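Local coordinates for protein inositol dehydrogenase (PDB 4MKX) that probably oxidises scyllo-inositol with NAD as cofactor, as a dehydrogenase of the Gfo/Idh/MocA family with a Rossmann-fold domain, at residues Phe92-Ile97 with Ile117-His122; Ser99-Gly104 with Gln124-Gln129. One frame throughout, in Å; residues are numbered along the deposited sequence.

Contact 1 of 2, residues Phe92-Ile97 with Ile117-His122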
loop_
_atom_site.group_PDB
_atom_site.type_symbol
_atom_site.label_atom_id
_atom_site.label_comp_id
_atom_site.label_asym_id
_atom_site.label_seq_id
_atom_site.Cartn_x
_atom_site.Cartn_y
_atom_site.Cartn_z
ATOM N N PHE A 92 -29.091 11.458 -29.534
ATOM C CA PHE A 92 -29.663 10.576 -30.560
ATOM C C PHE A 92 -30.092 9.224 -30.013
ATOM O O PHE A 92 -30.731 8.445 -30.720
ATOM C CB PHE A 92 -28.654 10.341 -31.688
ATOM C CG PHE A 92 -28.266 11.587 -32.423
ATOM C CD1 PHE A 92 -29.054 12.069 -33.456
ATOM C CD2 PHE A 92 -27.114 12.275 -32.083
ATOM C CE1 PHE A 92 -28.697 13.224 -34.136
ATOM C CE2 PHE A 92 -26.752 13.427 -32.757
ATOM C CZ PHE A 92 -27.546 13.901 -33.787
ATOM N N HIS A 93 -29.724 8.931 -28.769
ATOM C CA HIS A 93 -29.981 7.607 -28.201
ATOM C C HIS A 93 -31.447 7.180 -28.262
ATOM O O HIS A 93 -31.748 6.105 -28.754
ATOM C CB HIS A 93 -29.453 7.490 -26.772
ATOM C CG HIS A 93 -27.963 7.493 -26.687
ATOM N ND1 HIS A 93 -27.281 7.320 -25.498
ATOM C CD2 HIS A 93 -27.020 7.669 -27.639
ATOM C CE1 HIS A 93 -25.983 7.383 -25.727
ATOM N NE2 HIS A 93 -25.794 7.595 -27.017
ATOM N N LEU A 94 -32.355 8.019 -27.773
ATOM C CA LEU A 94 -33.765 7.640 -27.712
ATOM C C LEU A 94 -34.370 7.330 -29.076
ATOM O O LEU A 94 -35.050 6.319 -29.227
ATOM C CB LEU A 94 -34.593 8.725 -27.012
ATOM C CG LEU A 94 -34.184 8.980 -25.559
ATOM C CD1 LEU A 94 -35.023 10.098 -24.980
ATOM C CD2 LEU A 94 -34.375 7.726 -24.746
ATOM N N GLN A 95 -34.109 8.174 -30.070
ATOM C CA GLN A 95 -34.725 7.969 -31.384
ATOM C C GLN A 95 -34.145 6.734 -32.070
ATOM O O GLN A 95 -34.861 6.014 -32.781
ATOM C CB GLN A 95 -34.609 9.216 -32.269
ATOM C CG GLN A 95 -33.202 9.560 -32.745
ATOM C CD GLN A 95 -33.205 10.608 -33.850
ATOM O OE1 GLN A 95 -34.162 11.368 -33.999
ATOM N NE2 GLN A 95 -32.133 10.647 -34.633
ATOM N N GLN A 96 -32.862 6.464 -31.825
ATOM C CA GLN A 96 -32.221 5.287 -32.412
ATOM C C GLN A 96 -32.637 3.995 -31.703
ATOM O O GLN A 96 -32.837 2.960 -32.354
ATOM C CB GLN A 96 -30.701 5.469 -32.476
ATOM C CG GLN A 96 -30.275 6.569 -33.457
ATOM C CD GLN A 96 -28.806 6.904 -33.395
ATOM O OE1 GLN A 96 -28.096 6.474 -32.484
ATOM N NE2 GLN A 96 -28.336 7.686 -34.360
ATOM N N ILE A 97 -32.779 4.053 -30.382
ATOM C CA ILE A 97 -33.344 2.943 -29.617
ATOM C C ILE A 97 -34.744 2.561 -30.146
ATOM O O ILE A 97 -35.015 1.393 -30.411
ATOM C CB ILE A 97 -33.428 3.277 -28.115
ATOM C CG1 ILE A 97 -32.041 3.264 -27.477
ATOM C CG2 ILE A 97 -34.287 2.266 -27.386
ATOM C CD1 ILE A 97 -32.048 3.916 -26.090
ATOM N N ILE A 117 -36.634 13.900 -19.650
ATOM C CA ILE A 117 -37.470 12.966 -18.899
ATOM C C ILE A 117 -38.731 12.536 -19.669
ATOM O O ILE A 117 -39.076 11.359 -19.692
ATOM C CB ILE A 117 -37.921 13.578 -17.564
ATOM C CG1 ILE A 117 -36.719 14.090 -16.765
ATOM C CG2 ILE A 117 -38.709 12.560 -16.752
ATOM C CD1 ILE A 117 -35.841 12.988 -16.229
ATOM N N GLU A 118 -39.425 13.497 -20.270
ATOM C CA GLU A 118 -40.643 13.189 -21.019
ATOM C C GLU A 118 -40.328 12.250 -22.185
ATOM O O GLU A 118 -41.004 11.240 -22.383
ATOM C CB GLU A 118 -41.312 14.472 -21.541
ATOM C CG GLU A 118 -42.533 14.205 -22.431
ATOM C CD GLU A 118 -43.160 15.472 -22.985
ATOM O OE1 GLU A 118 -42.657 16.576 -22.681
ATOM O OE2 GLU A 118 -44.160 15.357 -23.726
ATOM N N ALA A 119 -39.298 12.589 -22.953
ATOM C CA ALA A 119 -38.878 11.756 -24.072
ATOM C C ALA A 119 -38.433 10.368 -23.609
ATOM O O ALA A 119 -38.681 9.372 -24.292
ATOM C CB ALA A 119 -37.788 12.446 -24.876
ATOM N N ILE A 120 -37.768 10.290 -22.458
ATOM C CA ILE A 120 -37.367 8.988 -21.923
ATOM C C ILE A 120 -38.572 8.087 -21.605
ATOM O O ILE A 120 -38.559 6.887 -21.898
ATOM C CB ILE A 120 -36.444 9.124 -20.689
ATOM C CG1 ILE A 120 -35.130 9.801 -21.077
ATOM C CG2 ILE A 120 -36.170 7.759 -20.083
ATOM C CD1 ILE A 120 -34.230 10.144 -19.859
ATOM N N GLU A 121 -39.630 8.663 -21.042
ATOM C CA GLU A 121 -40.810 7.865 -20.726
ATOM C C GLU A 121 -41.501 7.344 -21.993
ATOM O O GLU A 121 -42.058 6.247 -21.989
ATOM C CB GLU A 121 -41.774 8.652 -19.828
ATOM C CG GLU A 121 -41.117 9.061 -18.511
ATOM C CD GLU A 121 -42.110 9.439 -17.428
ATOM O OE1 GLU A 121 -43.328 9.436 -17.703
ATOM O OE2 GLU A 121 -41.666 9.732 -16.299
ATOM N N HIS A 122 -41.424 8.112 -23.075
ATOM C CA HIS A 122 -41.962 7.669 -24.363
ATOM C C HIS A 122 -41.196 6.434 -24.823
ATOM O O HIS A 122 -41.780 5.463 -25.301
ATOM C CB HIS A 122 -41.835 8.779 -25.404
ATOM C CG HIS A 122 -42.410 8.428 -26.744
ATOM N ND1 HIS A 122 -41.680 7.794 -27.728
ATOM C CD2 HIS A 122 -43.640 8.645 -27.270
ATOM C CE1 HIS A 122 -42.439 7.626 -28.798
ATOM N NE2 HIS A 122 -43.632 8.134 -28.545
#
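Leu94 and Ile120 mark the closest backbone approach of two helices that run in roughly the same direction, with 7.0 Å between Leu94 CA and Ile120 CA. A single leucine bridges that gap, accounting for 69 of the 121 Å² buried on the two segments together. The side chain of Leu94 has CG anti to its carbonyl carbon (chi1 -62°) and is extended beyond it (chi2 178°), which carries CD1 outward toward residues 117-122. This methyl meets the methyl of Ala119, Leu94 CD1 to Ala119 CB being 3.6 Å. Leu94 CD1 also rests on the peptide joining Ala119 to Ile120, 3.7 Å from Ile120 N, so backbone as well as side chain forms the surface it touches. On the flank, CG1 of Ile120 lies 3.9 Å from Leu94 CD1; one methyl therefore accounts for all the close apolar contacts between the segments.

The pairing follows from the topology of the parallel sheet. Helices 93-102 and 117-128 follow neighbouring parallel strands, 83-86 and 106-109, in successive beta-alpha-beta units of the Rossmann fold. Ile97, one turn beyond His93, packs on strands 83-86 and 106-109, whereas Leu94 points to the next helix. The start of helix 93-102 is tied down separately: His93 ND1 is hydrogen-bonded to Pro112 O and His93 NE2 to Ser88 O, employing both ring nitrogens on the loops that follow the two strands. Ile113, in the loop before helix 117-128, touches Leu94 and Ile120 alike, and Ile120 also packs on Leu332 and Thr335 of helix 328-347.

Contact 2 of 2, residues Ser99-Gly104 with Gln124-Gln129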
loop_
_atom_site.group_PDB
_atom_site.type_symbol
_atom_site.label_atom_id
_atom_site.label_comp_id
_atom_site.label_asym_id
_atom_site.label_seq_id
_atom_site.Cartn_x
_atom_site.Cartn_y
_atom_site.Cartn_z
ATOM N N SER A 99 -36.231 3.258 -33.062
ATOM C CA SER A 99 -36.166 2.763 -34.428
ATOM C C SER A 99 -35.650 1.334 -34.499
ATOM O O SER A 99 -36.181 0.507 -35.247
ATOM C CB SER A 99 -35.272 3.661 -35.266
ATOM O OG SER A 99 -34.940 3.022 -36.480
ATOM N N ALA A 100 -34.608 1.037 -33.726
ATOM C CA ALA A 100 -34.043 -0.304 -33.755
ATOM C C ALA A 100 -35.040 -1.335 -33.243
ATOM O O ALA A 100 -35.177 -2.413 -33.819
ATOM C CB ALA A 100 -32.757 -0.362 -32.939
ATOM N N LEU A 101 -35.750 -0.997 -32.171
ATOM C CA LEU A 101 -36.716 -1.916 -31.586
ATOM C C LEU A 101 -37.890 -2.128 -32.538
ATOM O O LEU A 101 -38.380 -3.249 -32.688
ATOM C CB LEU A 101 -37.212 -1.404 -30.231
ATOM C CG LEU A 101 -36.193 -1.484 -29.099
ATOM C CD1 LEU A 101 -36.800 -0.903 -27.817
ATOM C CD2 LEU A 101 -35.760 -2.915 -28.869
ATOM N N ASN A 102 -38.324 -1.051 -33.183
ATOM C CA ASN A 102 -39.432 -1.135 -34.137
ATOM C C ASN A 102 -39.091 -1.996 -35.355
ATOM O O ASN A 102 -39.974 -2.581 -35.983
ATOM C CB ASN A 102 -39.883 0.269 -34.556
ATOM C CG ASN A 102 -40.709 0.968 -33.478
ATOM O OD1 ASN A 102 -41.485 0.329 -32.762
ATOM N ND2 ASN A 102 -40.546 2.285 -33.359
ATOM N N ALA A 103 -37.806 -2.081 -35.682
ATOM C CA ALA A 103 -37.357 -2.910 -36.791
ATOM C C ALA A 103 -36.934 -4.293 -36.320
ATOM O O ALA A 103 -36.330 -5.057 -37.077
ATOM C CB ALA A 103 -36.246 -2.240 -37.529
ATOM N N GLY A 104 -37.263 -4.614 -35.074
ATOM C CA GLY A 104 -37.035 -5.942 -34.535
ATOM C C GLY A 104 -35.587 -6.268 -34.198
ATOM O O GLY A 104 -35.172 -7.422 -34.300
ATOM N N GLN A 124 -39.485 4.334 -22.830
ATOM C CA GLN A 124 -39.851 3.252 -21.929
ATOM C C GLN A 124 -41.084 2.505 -22.424
ATOM O O GLN A 124 -41.150 1.284 -22.318
ATOM C CB GLN A 124 -40.105 3.781 -20.527
ATOM C CG GLN A 124 -38.834 4.092 -19.766
ATOM C CD GLN A 124 -39.127 4.604 -18.381
ATOM O OE1 GLN A 124 -39.537 5.750 -18.215
ATOM N NE2 GLN A 124 -38.928 3.755 -17.377
ATOM N N GLN A 125 -42.057 3.246 -22.942
ATOM C CA GLN A 125 -43.260 2.623 -23.494
ATOM C C GLN A 125 -42.928 1.743 -24.706
ATOM O O GLN A 125 -43.389 0.606 -24.793
ATOM C CB GLN A 125 -44.291 3.694 -23.853
ATOM C CG GLN A 125 -45.487 3.174 -24.639
ATOM C CD GLN A 125 -46.384 2.253 -23.828
ATOM O OE1 GLN A 125 -46.220 2.099 -22.621
ATOM N NE2 GLN A 125 -47.360 1.651 -24.494
ATOM N N VAL A 126 -42.122 2.270 -25.627
ATOM C CA VAL A 126 -41.708 1.508 -26.807
ATOM C C VAL A 126 -40.971 0.236 -26.384
ATOM O O VAL A 126 -41.225 -0.847 -26.903
ATOM C CB VAL A 126 -40.834 2.348 -27.766
ATOM C CG1 VAL A 126 -40.388 1.508 -28.952
ATOM C CG2 VAL A 126 -41.595 3.558 -28.268
ATOM N N ILE A 127 -40.063 0.366 -25.418
ATOM C CA ILE A 127 -39.355 -0.796 -24.894
ATOM C C ILE A 127 -40.313 -1.847 -24.327
ATOM O O ILE A 127 -40.152 -3.042 -24.576
ATOM C CB ILE A 127 -38.321 -0.383 -23.805
ATOM C CG1 ILE A 127 -37.212 0.468 -24.424
ATOM C CG2 ILE A 127 -37.763 -1.602 -23.110
ATOM C CD1 ILE A 127 -36.281 1.107 -23.378
ATOM N N ALA A 128 -41.326 -1.401 -23.587
ATOM C CA ALA A 128 -42.292 -2.319 -22.990
ATOM C C ALA A 128 -43.111 -3.055 -24.056
ATOM O O ALA A 128 -43.600 -4.162 -23.821
ATOM C CB ALA A 128 -43.214 -1.567 -22.042
ATOM N N GLN A 129 -43.265 -2.433 -25.218
ATOM C CA GLN A 129 -44.029 -3.044 -26.307
ATOM C C GLN A 129 -43.200 -4.042 -27.109
ATOM O O GLN A 129 -43.703 -4.666 -28.043
ATOM C CB GLN A 129 -44.604 -1.972 -27.230
ATOM C CG GLN A 129 -45.693 -1.130 -26.586
ATOM C CD GLN A 129 -46.164 0.002 -27.469
ATOM O OE1 GLN A 129 -45.363 0.678 -28.112
ATOM N NE2 GLN A 129 -47.472 0.220 -27.502
#
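Leu101 stands opposite Ile127, their CA atoms 7.3 Å apart, where two adjacent helices of the Rossmann-fold domain near their C-terminal ends. The apolar part of the contact is centred on Leu101, whose CG lies anti to the carbonyl carbon and whose CD1 continues the chain outward (chi2 178°). Leu101 CD1 lies 3.7 Å from Ile127 CG1, the two side chains meeting at a slant, and 3.9 Å from Ile127 CA. Because the CB of Ile127 points away from residues 99-104, it is the base of this side chain that Leu101 meets. Val126 points the other way, toward the neighbouring helix, and is buried; its CG1 is a looser neighbour of Leu101 CD1, at 4.5 Å. Behind Leu101, Val107 of strand 106-109 and Leu133 supply further apolar cover.

A polar group borders this patch loosely, without a hydrogen bond to residues 124-129. The side chain of exposed Asn102 crosses that of Val126 at about a right angle, and Asn102 OD1 comes to 4.1 Å from Val126 CG1.

Backbone hydrogen bonds finish helix 93-102 in a Schellman motif. Gly104, with its positive phi of 75°, is the C-prime residue; the amide after it returns to Ala100 O, and Gly104 N bonds to Leu101 O at 3.0 Å.

Overall arrangement
Contacts 1 and 2 sample one interface, between helices 93-102 and 117-128, at places whose centres are about 11 Å apart. Leu94 and Leu101 are seven residues apart, as are their partners Ile120 and Ile127, and both leucines use CD1 with similar torsions. Neither site is fully buried. Contact 1 lies nearer the centre of the chain, about 17 Å from its centre against 21 Å for contact 2, and its side-chain contacts are all apolar. Contact 2 buries slightly more surface, 145 against 121 Å², yet takes in an exposed amide at its margin. Helix 328-347 borders both sites, touching Ile120 and Ile127.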